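Local structure of 39 kDa initiator binding protein (Trichomonas vaginalis, 1Q87) at residues D40-R45 with A96-F101; A116-I121 with G126-F131; C157-L160 with G165-K168; Y181-D184 with E188-D191. The protein recognises the initiator (Inr) element of core promoters as a DNA-binding protein, this chain being its C-domain. One frame throughout, in Å; residues are numbered along the deposited sequence.

Interaction 1: D40-R45 with A96-F101; sequences DEIWFR and ADLYKF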
loop_
_atom_site.group_PDB
_atom_site.type_symbol
_atom_site.label_atom_id
_atom_site.label_comp_id
_atom_site.label_asym_id
_atom_site.label_seq_id
_atom_site.Cartn_x
_atom_site.Cartn_y
_atom_site.Cartn_z
ATOM N N ASP A 40 -14.905 -7.255 3.658
ATOM C CA ASP A 40 -16.219 -7.826 3.345
ATOM C C ASP A 40 -17.246 -6.715 3.155
ATOM O O ASP A 40 -17.914 -6.637 2.140
ATOM C CB ASP A 40 -16.700 -8.735 4.474
ATOM C CG ASP A 40 -15.906 -10.035 4.569
ATOM O OD1 ASP A 40 -15.511 -10.582 3.508
ATOM O OD2 ASP A 40 -15.702 -10.512 5.711
ATOM N N GLU A 41 -17.368 -5.840 4.132
ATOM C CA GLU A 41 -18.302 -4.726 4.016
ATOM C C GLU A 41 -18.143 -3.926 2.709
ATOM O O GLU A 41 -19.112 -3.704 1.958
ATOM C CB GLU A 41 -18.132 -3.764 5.200
ATOM C CG GLU A 41 -18.894 -2.443 5.041
ATOM C CD GLU A 41 -18.425 -1.353 6.022
ATOM O OE1 GLU A 41 -18.157 -1.677 7.198
ATOM O OE2 GLU A 41 -18.339 -0.167 5.614
ATOM N N ILE A 42 -16.922 -3.497 2.420
ATOM C CA ILE A 42 -16.698 -2.680 1.233
ATOM C C ILE A 42 -16.927 -3.419 -0.081
ATOM O O ILE A 42 -17.408 -2.836 -1.066
ATOM C CB ILE A 42 -15.293 -2.071 1.287
ATOM C CG1 ILE A 42 -15.193 -1.157 2.522
ATOM C CG2 ILE A 42 -14.972 -1.361 0.009
ATOM C CD1 ILE A 42 -13.843 -0.489 2.672
ATOM N N TRP A 43 -16.595 -4.708 -0.095
ATOM C CA TRP A 43 -16.770 -5.514 -1.293
ATOM C C TRP A 43 -18.273 -5.608 -1.594
ATOM O O TRP A 43 -18.704 -5.449 -2.740
ATOM C CB TRP A 43 -16.188 -6.915 -1.070
ATOM C CG TRP A 43 -16.519 -7.854 -2.182
ATOM C CD1 TRP A 43 -17.467 -8.838 -2.160
ATOM C CD2 TRP A 43 -15.974 -7.849 -3.510
ATOM N NE1 TRP A 43 -17.552 -9.444 -3.399
ATOM C CE2 TRP A 43 -16.647 -8.857 -4.246
ATOM C CE3 TRP A 43 -14.978 -7.096 -4.150
ATOM C CZ2 TRP A 43 -16.363 -9.133 -5.586
ATOM C CZ3 TRP A 43 -14.689 -7.365 -5.485
ATOM C CH2 TRP A 43 -15.381 -8.381 -6.190
ATOM N N PHE A 44 -19.042 -5.863 -0.533
ATOM C CA PHE A 44 -20.468 -5.999 -0.604
ATOM C C PHE A 44 -21.116 -4.701 -1.047
ATOM O O PHE A 44 -21.965 -4.729 -1.909
ATOM C CB PHE A 44 -21.039 -6.453 0.742
ATOM C CG PHE A 44 -22.531 -6.711 0.709
ATOM C CD1 PHE A 44 -23.072 -7.625 -0.196
ATOM C CD2 PHE A 44 -23.391 -6.044 1.580
ATOM C CE1 PHE A 44 -24.438 -7.867 -0.230
ATOM C CE2 PHE A 44 -24.751 -6.279 1.556
ATOM C CZ PHE A 44 -25.281 -7.195 0.647
ATOM N N ARG A 45 -20.712 -3.571 -0.469
ATOM C CA ARG A 45 -21.254 -2.280 -0.873
ATOM C C ARG A 45 -20.890 -1.959 -2.322
ATOM O O ARG A 45 -21.600 -1.228 -2.995
ATOM C CB ARG A 45 -20.712 -1.170 0.026
ATOM C CG ARG A 45 -20.962 -1.410 1.507
ATOM C CD ARG A 45 -19.977 -0.630 2.371
ATOM N NE ARG A 45 -20.051 0.786 2.071
ATOM C CZ ARG A 45 -21.109 1.533 2.345
ATOM N NH1 ARG A 45 -22.166 0.985 2.935
ATOM N NH2 ARG A 45 -21.119 2.816 2.016
ATOM N N ALA A 96 -10.538 -11.011 -2.877
ATOM C CA ALA A 96 -9.118 -11.053 -2.576
ATOM C C ALA A 96 -8.362 -9.892 -3.241
ATOM O O ALA A 96 -7.347 -9.456 -2.712
ATOM C CB ALA A 96 -8.514 -12.391 -2.991
ATOM N N ASP A 97 -8.830 -9.392 -4.381
ATOM C CA ASP A 97 -8.143 -8.241 -5.018
ATOM C C ASP A 97 -8.377 -6.966 -4.180
ATOM O O ASP A 97 -7.445 -6.168 -3.977
ATOM C CB ASP A 97 -8.651 -8.038 -6.437
ATOM C CG ASP A 97 -8.354 -9.247 -7.327
ATOM O OD1 ASP A 97 -7.156 -9.555 -7.521
ATOM O OD2 ASP A 97 -9.299 -9.907 -7.821
ATOM N N LEU A 98 -9.605 -6.790 -3.676
ATOM C CA LEU A 98 -9.918 -5.641 -2.837
ATOM C C LEU A 98 -9.087 -5.778 -1.558
ATOM O O LEU A 98 -8.515 -4.799 -1.079
ATOM C CB LEU A 98 -11.405 -5.607 -2.472
ATOM C CG LEU A 98 -12.289 -4.331 -2.475
ATOM C CD1 LEU A 98 -13.140 -4.303 -1.230
ATOM C CD2 LEU A 98 -11.495 -3.076 -2.544
ATOM N N TYR A 99 -9.032 -6.989 -0.996
ATOM C CA TYR A 99 -8.251 -7.250 0.226
ATOM C C TYR A 99 -6.784 -6.788 0.029
ATOM O O TYR A 99 -6.207 -6.085 0.851
ATOM C CB TYR A 99 -8.255 -8.740 0.547
ATOM C CG TYR A 99 -7.595 -9.098 1.859
ATOM C CD1 TYR A 99 -8.370 -9.322 2.995
ATOM C CD2 TYR A 99 -6.198 -9.241 1.971
ATOM C CE1 TYR A 99 -7.793 -9.691 4.212
ATOM C CE2 TYR A 99 -5.590 -9.614 3.232
ATOM C CZ TYR A 99 -6.418 -9.839 4.333
ATOM O OH TYR A 99 -5.938 -10.244 5.557
ATOM N N LYS A 100 -6.209 -7.184 -1.085
ATOM C CA LYS A 100 -4.852 -6.810 -1.420
ATOM C C LYS A 100 -4.705 -5.282 -1.491
ATOM O O LYS A 100 -3.782 -4.700 -0.895
ATOM C CB LYS A 100 -4.492 -7.430 -2.776
ATOM C CG LYS A 100 -3.091 -7.157 -3.245
ATOM C CD LYS A 100 -2.490 -8.389 -3.949
ATOM C CE LYS A 100 -2.827 -8.440 -5.438
ATOM N NZ LYS A 100 -1.905 -9.342 -6.211
ATOM N N PHE A 101 -5.648 -4.647 -2.197
ATOM C CA PHE A 101 -5.614 -3.203 -2.433
ATOM C C PHE A 101 -5.763 -2.392 -1.163
ATOM O O PHE A 101 -5.036 -1.430 -0.941
ATOM C CB PHE A 101 -6.689 -2.817 -3.442
ATOM C CG PHE A 101 -6.653 -1.391 -3.844
ATOM C CD1 PHE A 101 -5.600 -0.901 -4.598
ATOM C CD2 PHE A 101 -7.656 -0.518 -3.445
ATOM C CE1 PHE A 101 -5.538 0.438 -4.945
ATOM C CE2 PHE A 101 -7.602 0.828 -3.792
ATOM C CZ PHE A 101 -6.539 1.303 -4.542
#
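I42 opens the contact with its CG2 branch, which meets L98 CD1 at 3.7 Å. With CG1 beside the backbone N (chi1 -62°), CG2 falls anti to that nitrogen and alongside the carbonyl carbon, and this is the branch that leans on the leucine. I42 CB is 4.0 Å from the same L98 CD1, and the two side chains pass each other at about a right angle. Both are buried. I42 also touches F67 of helix 56-67 and L102, one helical turn beyond L98. The pair thus joins helix 29-47 to helix 95-105 within the helical part of the C-domain, a purely apolar helix-helix contact in which a single leucine methyl reaches the opposing backbone. W43 comes next, its CA 7.0 Å from that of L98, the nearest pair of CA atoms across the two segments. The leucine methyl settles against the tryptophan's stem: L98 CD1 lies 3.7 Å from W43 N and 4.0 Å from W43 CB. The indole, with CG anti to its main-chain nitrogen (chi1 171°), is carried past the leucine, and L98 CG stands at the ring's edge, near its plane. Both side-chain torsions of L98 lie off the staggered positions, so the exact setting of its branches is less certain than the contact itself. Outside the two segments the indole is anchored by a hydrogen bond from NE1 to the carbonyl O of D51, and L59 of helix 56-67 touches the side chain.

Interaction 2: A116-I121 with G126-F131; sequences ASLLLI and GHWLTF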
loop_
_atom_site.group_PDB
_atom_site.type_symbol
_atom_site.label_atom_id
_atom_site.label_comp_id
_atom_site.label_asym_id
_atom_site.label_seq_id
_atom_site.Cartn_x
_atom_site.Cartn_y
_atom_site.Cartn_z
ATOM N N ALA A 116 -0.515 8.565 -2.956
ATOM C CA ALA A 116 0.281 9.713 -3.394
ATOM C C ALA A 116 1.588 9.751 -2.596
ATOM O O ALA A 116 2.673 9.885 -3.166
ATOM C CB ALA A 116 -0.489 11.019 -3.178
ATOM N N SER A 117 1.489 9.615 -1.277
ATOM C CA SER A 117 2.687 9.656 -0.457
ATOM C C SER A 117 3.766 8.684 -0.932
ATOM O O SER A 117 4.867 9.102 -1.313
ATOM C CB SER A 117 2.340 9.374 0.996
ATOM O OG SER A 117 3.522 9.224 1.755
ATOM N N LEU A 118 3.441 7.391 -0.945
ATOM C CA LEU A 118 4.394 6.366 -1.350
ATOM C C LEU A 118 4.824 6.562 -2.774
ATOM O O LEU A 118 6.014 6.547 -3.091
ATOM C CB LEU A 118 3.795 4.953 -1.206
ATOM C CG LEU A 118 4.686 3.699 -1.036
ATOM C CD1 LEU A 118 4.331 2.659 -2.063
ATOM C CD2 LEU A 118 6.144 4.029 -1.178
ATOM N N LEU A 119 3.845 6.721 -3.639
ATOM C CA LEU A 119 4.117 6.883 -5.040
ATOM C C LEU A 119 5.061 8.046 -5.368
ATOM O O LEU A 119 5.848 7.979 -6.322
ATOM C CB LEU A 119 2.803 7.070 -5.762
ATOM C CG LEU A 119 2.679 6.346 -7.085
ATOM C CD1 LEU A 119 3.335 4.982 -6.977
ATOM C CD2 LEU A 119 1.177 6.207 -7.416
ATOM N N LEU A 120 4.995 9.112 -4.577
ATOM C CA LEU A 120 5.821 10.276 -4.847
ATOM C C LEU A 120 7.291 9.991 -4.542
ATOM O O LEU A 120 8.177 10.470 -5.253
ATOM C CB LEU A 120 5.307 11.475 -4.049
ATOM C CG LEU A 120 5.686 12.861 -4.578
ATOM C CD1 LEU A 120 6.927 13.373 -3.856
ATOM C CD2 LEU A 120 5.882 12.797 -6.108
ATOM N N ILE A 121 7.537 9.189 -3.504
ATOM C CA ILE A 121 8.889 8.791 -3.085
ATOM C C ILE A 121 9.608 8.014 -4.193
ATOM O O ILE A 121 10.721 8.363 -4.585
ATOM C CB ILE A 121 8.840 7.873 -1.847
ATOM C CG1 ILE A 121 8.032 8.529 -0.737
ATOM C CG2 ILE A 121 10.214 7.584 -1.361
ATOM C CD1 ILE A 121 8.525 9.888 -0.361
ATOM N N GLY A 126 14.392 6.919 -8.784
ATOM C CA GLY A 126 14.584 5.921 -9.822
ATOM C C GLY A 126 13.422 4.988 -10.125
ATOM O O GLY A 126 13.601 3.990 -10.819
ATOM N N HIS A 127 12.232 5.303 -9.617
ATOM C CA HIS A 127 11.039 4.491 -9.867
ATOM C C HIS A 127 11.259 3.017 -9.551
ATOM O O HIS A 127 11.231 2.163 -10.430
ATOM C CB HIS A 127 10.604 4.616 -11.326
ATOM C CG HIS A 127 10.773 5.990 -11.900
ATOM N ND1 HIS A 127 9.716 6.730 -12.371
ATOM C CD2 HIS A 127 11.887 6.731 -12.122
ATOM C CE1 HIS A 127 10.171 7.874 -12.866
ATOM N NE2 HIS A 127 11.482 7.897 -12.725
ATOM N N TRP A 128 11.461 2.715 -8.283
ATOM C CA TRP A 128 11.682 1.343 -7.882
ATOM C C TRP A 128 10.404 0.547 -7.626
ATOM O O TRP A 128 10.414 -0.664 -7.821
ATOM C CB TRP A 128 12.596 1.287 -6.639
ATOM C CG TRP A 128 12.229 2.248 -5.540
ATOM C CD1 TRP A 128 12.687 3.532 -5.375
ATOM C CD2 TRP A 128 11.298 2.013 -4.472
ATOM N NE1 TRP A 128 12.096 4.106 -4.261
ATOM C CE2 TRP A 128 11.241 3.194 -3.694
ATOM C CE3 TRP A 128 10.504 0.923 -4.099
ATOM C CZ2 TRP A 128 10.416 3.307 -2.569
ATOM C CZ3 TRP A 128 9.678 1.042 -2.971
ATOM C CH2 TRP A 128 9.645 2.218 -2.226
ATOM N N LEU A 129 9.319 1.209 -7.202
ATOM C CA LEU A 129 8.034 0.544 -6.907
ATOM C C LEU A 129 7.361 -0.097 -8.129
ATOM O O LEU A 129 7.310 0.495 -9.211
ATOM C CB LEU A 129 7.050 1.536 -6.269
ATOM C CG LEU A 129 5.735 0.996 -5.663
ATOM C CD1 LEU A 129 6.003 0.146 -4.449
ATOM C CD2 LEU A 129 4.851 2.132 -5.249
ATOM N N THR A 130 6.848 -1.313 -7.963
ATOM C CA THR A 130 6.170 -2.007 -9.059
ATOM C C THR A 130 4.997 -2.791 -8.475
ATOM O O THR A 130 5.098 -3.345 -7.391
ATOM C CB THR A 130 7.152 -2.978 -9.784
ATOM O OG1 THR A 130 6.477 -3.675 -10.846
ATOM C CG2 THR A 130 7.714 -3.989 -8.796
ATOM N N PHE A 131 3.866 -2.812 -9.165
ATOM C CA PHE A 131 2.720 -3.554 -8.659
ATOM C C PHE A 131 2.526 -4.844 -9.414
ATOM O O PHE A 131 1.516 -5.537 -9.243
ATOM C CB PHE A 131 1.471 -2.698 -8.755
ATOM C CG PHE A 131 1.522 -1.512 -7.864
ATOM C CD1 PHE A 131 1.318 -1.655 -6.512
ATOM C CD2 PHE A 131 1.936 -0.276 -8.358
ATOM C CE1 PHE A 131 1.529 -0.595 -5.658
ATOM C CE2 PHE A 131 2.149 0.782 -7.499
ATOM C CZ PHE A 131 1.949 0.624 -6.155
#
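L129 brings its side chain from the loop onto helix 111-123 and can be followed outward atom by atom. Its CB sits over one face of the neighbouring W128 indole, 4.0 Å above the plane and offset toward the rim. From there CG, anti to the backbone N (chi1 -170°), carries the fork toward L118 and L119. The CD1 branch reaches L118 CD1 at 3.8 Å. The CD2 branch goes deeper between the leucines, 3.7 Å from L119 CD1 and nearer still to L118 CD1, a meeting tight enough that its exact spacing is doubtful. W128 and F131 extend the contact on the two sides of L129. W128 holds CG between its backbone N and carbonyl carbon (chi1 46°), which turns the indole back toward the helix: its CH2 is 4.1 Å from L118 CD2, and I121 CG2 stands at the ring's edge. L119 CD1 lies at the edge of the F131 ring, 4.4 Å from CE2. The loop is held in place elsewhere, by L129 N bonding to S122 OG and by backbone bonds of W128 and T130 to G148. Between the segments no hydrogen bond forms; the contact rests on dispersion and on the burial of hydrocarbon.

Interaction 3: C157-L160 with G165-K168; sequences CLIL and GIRK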
loop_
_atom_site.group_PDB
_atom_site.type_symbol
_atom_site.label_atom_id
_atom_site.label_comp_id
_atom_site.label_asym_id
_atom_site.label_seq_id
_atom_site.Cartn_x
_atom_site.Cartn_y
_atom_site.Cartn_z
ATOM N N CYS A 157 2.594 -5.721 3.293
ATOM C CA CYS A 157 4.042 -5.727 3.492
ATOM C C CYS A 157 4.800 -5.349 2.229
ATOM O O CYS A 157 4.751 -6.057 1.222
ATOM C CB CYS A 157 4.518 -7.122 3.960
ATOM S SG CYS A 157 6.336 -7.268 4.164
ATOM N N LEU A 158 5.502 -4.226 2.278
ATOM C CA LEU A 158 6.295 -3.805 1.131
ATOM C C LEU A 158 7.697 -4.420 1.274
ATOM O O LEU A 158 8.382 -4.235 2.280
ATOM C CB LEU A 158 6.403 -2.268 1.070
ATOM C CG LEU A 158 7.427 -1.703 0.062
ATOM C CD1 LEU A 158 6.922 -1.979 -1.356
ATOM C CD2 LEU A 158 7.679 -0.172 0.295
ATOM N N ILE A 159 8.126 -5.166 0.273
ATOM C CA ILE A 159 9.453 -5.762 0.332
ATOM C C ILE A 159 10.362 -4.850 -0.483
ATOM O O ILE A 159 9.960 -4.434 -1.558
ATOM C CB ILE A 159 9.455 -7.172 -0.290
ATOM C CG1 ILE A 159 8.519 -8.096 0.481
ATOM C CG2 ILE A 159 10.869 -7.744 -0.286
ATOM C CD1 ILE A 159 8.380 -9.462 -0.195
ATOM N N LEU A 160 11.559 -4.543 0.041
ATOM C CA LEU A 160 12.565 -3.665 -0.608
ATOM C C LEU A 160 13.923 -4.319 -0.801
ATOM O O LEU A 160 14.582 -4.708 0.182
ATOM C CB LEU A 160 12.799 -2.415 0.223
ATOM C CG LEU A 160 11.834 -1.289 -0.087
ATOM C CD1 LEU A 160 12.037 -0.128 0.890
ATOM C CD2 LEU A 160 12.079 -0.869 -1.538
ATOM N N GLY A 165 20.810 -5.525 1.061
ATOM C CA GLY A 165 19.863 -6.622 1.139
ATOM C C GLY A 165 18.392 -6.236 1.219
ATOM O O GLY A 165 18.016 -5.097 0.959
ATOM N N ILE A 166 17.576 -7.221 1.594
ATOM C CA ILE A 166 16.136 -7.103 1.727
ATOM C C ILE A 166 15.633 -6.461 3.022
ATOM O O ILE A 166 16.118 -6.755 4.124
ATOM C CB ILE A 166 15.503 -8.488 1.587
ATOM C CG1 ILE A 166 15.694 -8.968 0.160
ATOM C CG2 ILE A 166 14.020 -8.453 1.945
ATOM C CD1 ILE A 166 15.204 -7.988 -0.868
ATOM N N ARG A 167 14.644 -5.581 2.874
ATOM C CA ARG A 167 14.042 -4.914 4.019
ATOM C C ARG A 167 12.516 -5.015 3.942
ATOM O O ARG A 167 11.959 -5.051 2.851
ATOM C CB ARG A 167 14.458 -3.450 4.032
ATOM C CG ARG A 167 14.162 -2.733 5.321
ATOM C CD ARG A 167 14.307 -1.237 5.137
ATOM N NE ARG A 167 15.381 -0.907 4.202
ATOM C CZ ARG A 167 15.531 0.293 3.643
ATOM N NH1 ARG A 167 14.672 1.272 3.924
ATOM N NH2 ARG A 167 16.538 0.520 2.802
ATOM N N LYS A 168 11.850 -5.056 5.095
ATOM C CA LYS A 168 10.407 -5.133 5.108
ATOM C C LYS A 168 9.726 -4.058 5.954
ATOM O O LYS A 168 10.194 -3.738 7.038
ATOM C CB LYS A 168 9.962 -6.507 5.577
ATOM C CG LYS A 168 10.159 -7.593 4.505
ATOM C CD LYS A 168 9.635 -8.936 4.977
ATOM C CE LYS A 168 10.053 -10.064 4.038
ATOM N NZ LYS A 168 9.683 -11.391 4.603
#
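L160 and R167 form an antiparallel hydrogen-bonded pair, L160 N to R167 O at 2.9 Å and R167 N to L160 O at 2.8 Å, each donor in the carbonyl plane, with the strand axes 4.7 Å apart and 163° between their directions. I159 and K168 follow as a non-hydrogen-bonded pair, and CA-H...O contacts, I166 CA to L160 O and K168 CA to L158 O, extend the backbone contact beyond the two pairs. On the face bearing I159, the I159 and I166 side chains meet through their CG2 methyls at 3.9 Å. The lysine chain of K168, extended beyond CG, runs past C157, whose SG lies 4.0, 3.9 and 3.8 Å from K168 CB, CG and CD; the sulfur thus meets the aliphatic part, well short of the ammonium. On the other face L160 CD1 lies over the guanidinium of R167, 4.2 Å above its plane and offset toward the rim. A bend at chi3 (-35°) sets that group, and weak hydrogen bonds from NH1 to K200 O and from NH2 to P201 O tether it. This beta hairpin supplies the second and third strands of the five-stranded antiparallel sheet: strand 147-151 flanks it beyond 157-162 and strand 182-183 beyond 165-171, while helix 193-199 packs W193 on L158 and F197 on L160, with W128 touching both leucines.

Interaction 4: Y181-D184 with E188-D191; sequences YLMD and EKYD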
loop_
_atom_site.group_PDB
_atom_site.type_symbol
_atom_site.label_atom_id
_atom_site.label_comp_id
_atom_site.label_asym_id
_atom_site.label_seq_id
_atom_site.Cartn_x
_atom_site.Cartn_y
_atom_site.Cartn_z
ATOM N N TYR A 181 0.840 4.880 10.602
ATOM C CA TYR A 181 0.317 3.724 9.869
ATOM C C TYR A 181 1.351 2.786 9.270
ATOM O O TYR A 181 1.019 1.975 8.412
ATOM C CB TYR A 181 -0.620 4.237 8.771
ATOM C CG TYR A 181 0.084 5.130 7.753
ATOM C CD1 TYR A 181 0.736 4.586 6.644
ATOM C CD2 TYR A 181 0.057 6.528 7.878
ATOM C CE1 TYR A 181 1.332 5.406 5.683
ATOM C CE2 TYR A 181 0.650 7.364 6.908
ATOM C CZ TYR A 181 1.272 6.805 5.834
ATOM O OH TYR A 181 1.834 7.631 4.912
ATOM N N LEU A 182 2.603 2.951 9.685
ATOM C CA LEU A 182 3.676 2.098 9.253
ATOM C C LEU A 182 4.328 1.532 10.513
ATOM O O LEU A 182 4.435 2.224 11.525
ATOM C CB LEU A 182 4.679 2.873 8.401
ATOM C CG LEU A 182 4.157 3.298 7.029
ATOM C CD1 LEU A 182 5.314 3.854 6.205
ATOM C CD2 LEU A 182 3.499 2.120 6.307
ATOM N N MET A 183 4.700 0.253 10.460
ATOM C CA MET A 183 5.334 -0.440 11.586
ATOM C C MET A 183 6.286 -1.481 11.020
ATOM O O MET A 183 5.987 -2.111 9.977
ATOM C CB MET A 183 4.296 -1.128 12.482
ATOM C CG MET A 183 4.925 -1.813 13.677
ATOM S SD MET A 183 3.786 -2.185 15.070
ATOM C CE MET A 183 2.673 -3.188 14.290
ATOM N N ASP A 184 7.419 -1.661 11.711
ATOM C CA ASP A 184 8.450 -2.597 11.273
ATOM C C ASP A 184 8.432 -3.867 12.089
ATOM O O ASP A 184 7.531 -4.068 12.927
ATOM C CB ASP A 184 9.848 -1.923 11.278
ATOM C CG ASP A 184 10.384 -1.574 12.706
ATOM O OD1 ASP A 184 11.344 -0.766 12.774
ATOM O OD2 ASP A 184 9.891 -2.078 13.741
ATOM N N GLU A 188 8.205 -0.786 15.760
ATOM C CA GLU A 188 8.485 0.653 15.730
ATOM C C GLU A 188 7.614 1.305 14.646
ATOM O O GLU A 188 7.780 1.036 13.449
ATOM C CB GLU A 188 9.972 0.937 15.405
ATOM C CG GLU A 188 10.412 2.418 15.692
ATOM C CD GLU A 188 11.889 2.746 15.327
ATOM O OE1 GLU A 188 12.809 2.055 15.815
ATOM O OE2 GLU A 188 12.137 3.707 14.561
ATOM N N LYS A 189 6.694 2.162 15.086
ATOM C CA LYS A 189 5.758 2.887 14.220
ATOM C C LYS A 189 6.390 4.115 13.568
ATOM O O LYS A 189 7.376 4.642 14.049
ATOM C CB LYS A 189 4.522 3.293 15.041
ATOM C CG LYS A 189 3.873 2.102 15.763
ATOM C CD LYS A 189 2.470 2.377 16.307
ATOM C CE LYS A 189 2.488 3.082 17.652
ATOM N NZ LYS A 189 3.029 2.219 18.741
ATOM N N TYR A 190 5.848 4.539 12.436
ATOM C CA TYR A 190 6.354 5.719 11.748
ATOM C C TYR A 190 5.137 6.555 11.375
ATOM O O TYR A 190 4.027 6.037 11.292
ATOM C CB TYR A 190 7.156 5.335 10.508
ATOM C CG TYR A 190 8.391 4.535 10.834
ATOM C CD1 TYR A 190 9.575 5.159 11.256
ATOM C CD2 TYR A 190 8.363 3.143 10.787
ATOM C CE1 TYR A 190 10.695 4.400 11.629
ATOM C CE2 TYR A 190 9.465 2.381 11.155
ATOM C CZ TYR A 190 10.625 3.006 11.573
ATOM O OH TYR A 190 11.699 2.221 11.923
ATOM N N ASP A 191 5.347 7.851 11.175
ATOM C CA ASP A 191 4.254 8.752 10.867
ATOM C C ASP A 191 3.747 8.623 9.440
ATOM O O ASP A 191 2.556 8.732 9.199
ATOM C CB ASP A 191 4.672 10.212 11.102
ATOM C CG ASP A 191 4.881 10.541 12.572
ATOM O OD1 ASP A 191 4.247 9.905 13.434
ATOM O OD2 ASP A 191 5.671 11.463 12.865
#
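D184 reaches across to the other arm through its carboxylate. OD2 accepts the backbone N of E188 at 2.9 Å in a nearly straight bond (163°), though the donor comes from above the carboxylate plane. OD1 lies 3.1 Å from Y190 OH, a possible hydrogen bond, since that one proton has another acceptor within reach; carboxylate and ring planes stand 75° apart. Holding CG between its backbone N and carbonyl carbon (chi1 68°) swings the carboxylate back over the turn. D184 OD1 and E188 OE1 approach to 4.4 Å, like charges that may raise the proton affinity of E188, since N-H donors would favour D184 as carboxylate. Behind these groups, the backbone sets the register: L182 O receives Y190 N at 2.9 Å, and E188 O receives D184 N at 3.2 Å, both donors tilted well out of the carbonyl planes. L182 and Y190 touch CB to CB at 4.1 Å on one face, while M183 pairs with K189 without hydrogen bonds. At the far end the Y181 ring meets the D191 carbonyl, CE2 being 3.3 Å from D191 O, and Y181 OH is bonded to W193 N. Farther out, Y196 packs edge-to-face with the Y190 ring. D184 OD2 also takes N186 N, an Asx turn in the three-residue connection. Two short antiparallel strands so joined form a beta hairpin, here with 189-190 as an edge strand of the five-stranded sheet.

From the N terminus, interaction 1 joins helix 29-47 to helix 95-105 across about fifty residues, closing the long helical loop. The other three are local and follow in series, with no nesting or crossing: interaction 2 folds the loop after helix 111-123 back onto it, and interactions 3 and 4 close successive hairpins of one antiparallel sheet, linked where strands 165-171 and 182-183 lie side by side. Interaction 2 touches interaction 3 through W128 and L129 against L158 and L160, tying helix to sheet, and comes near interaction 4 at S117 and Y181. Interaction 1 stands apart, its centre 23 to 25 Å from the others.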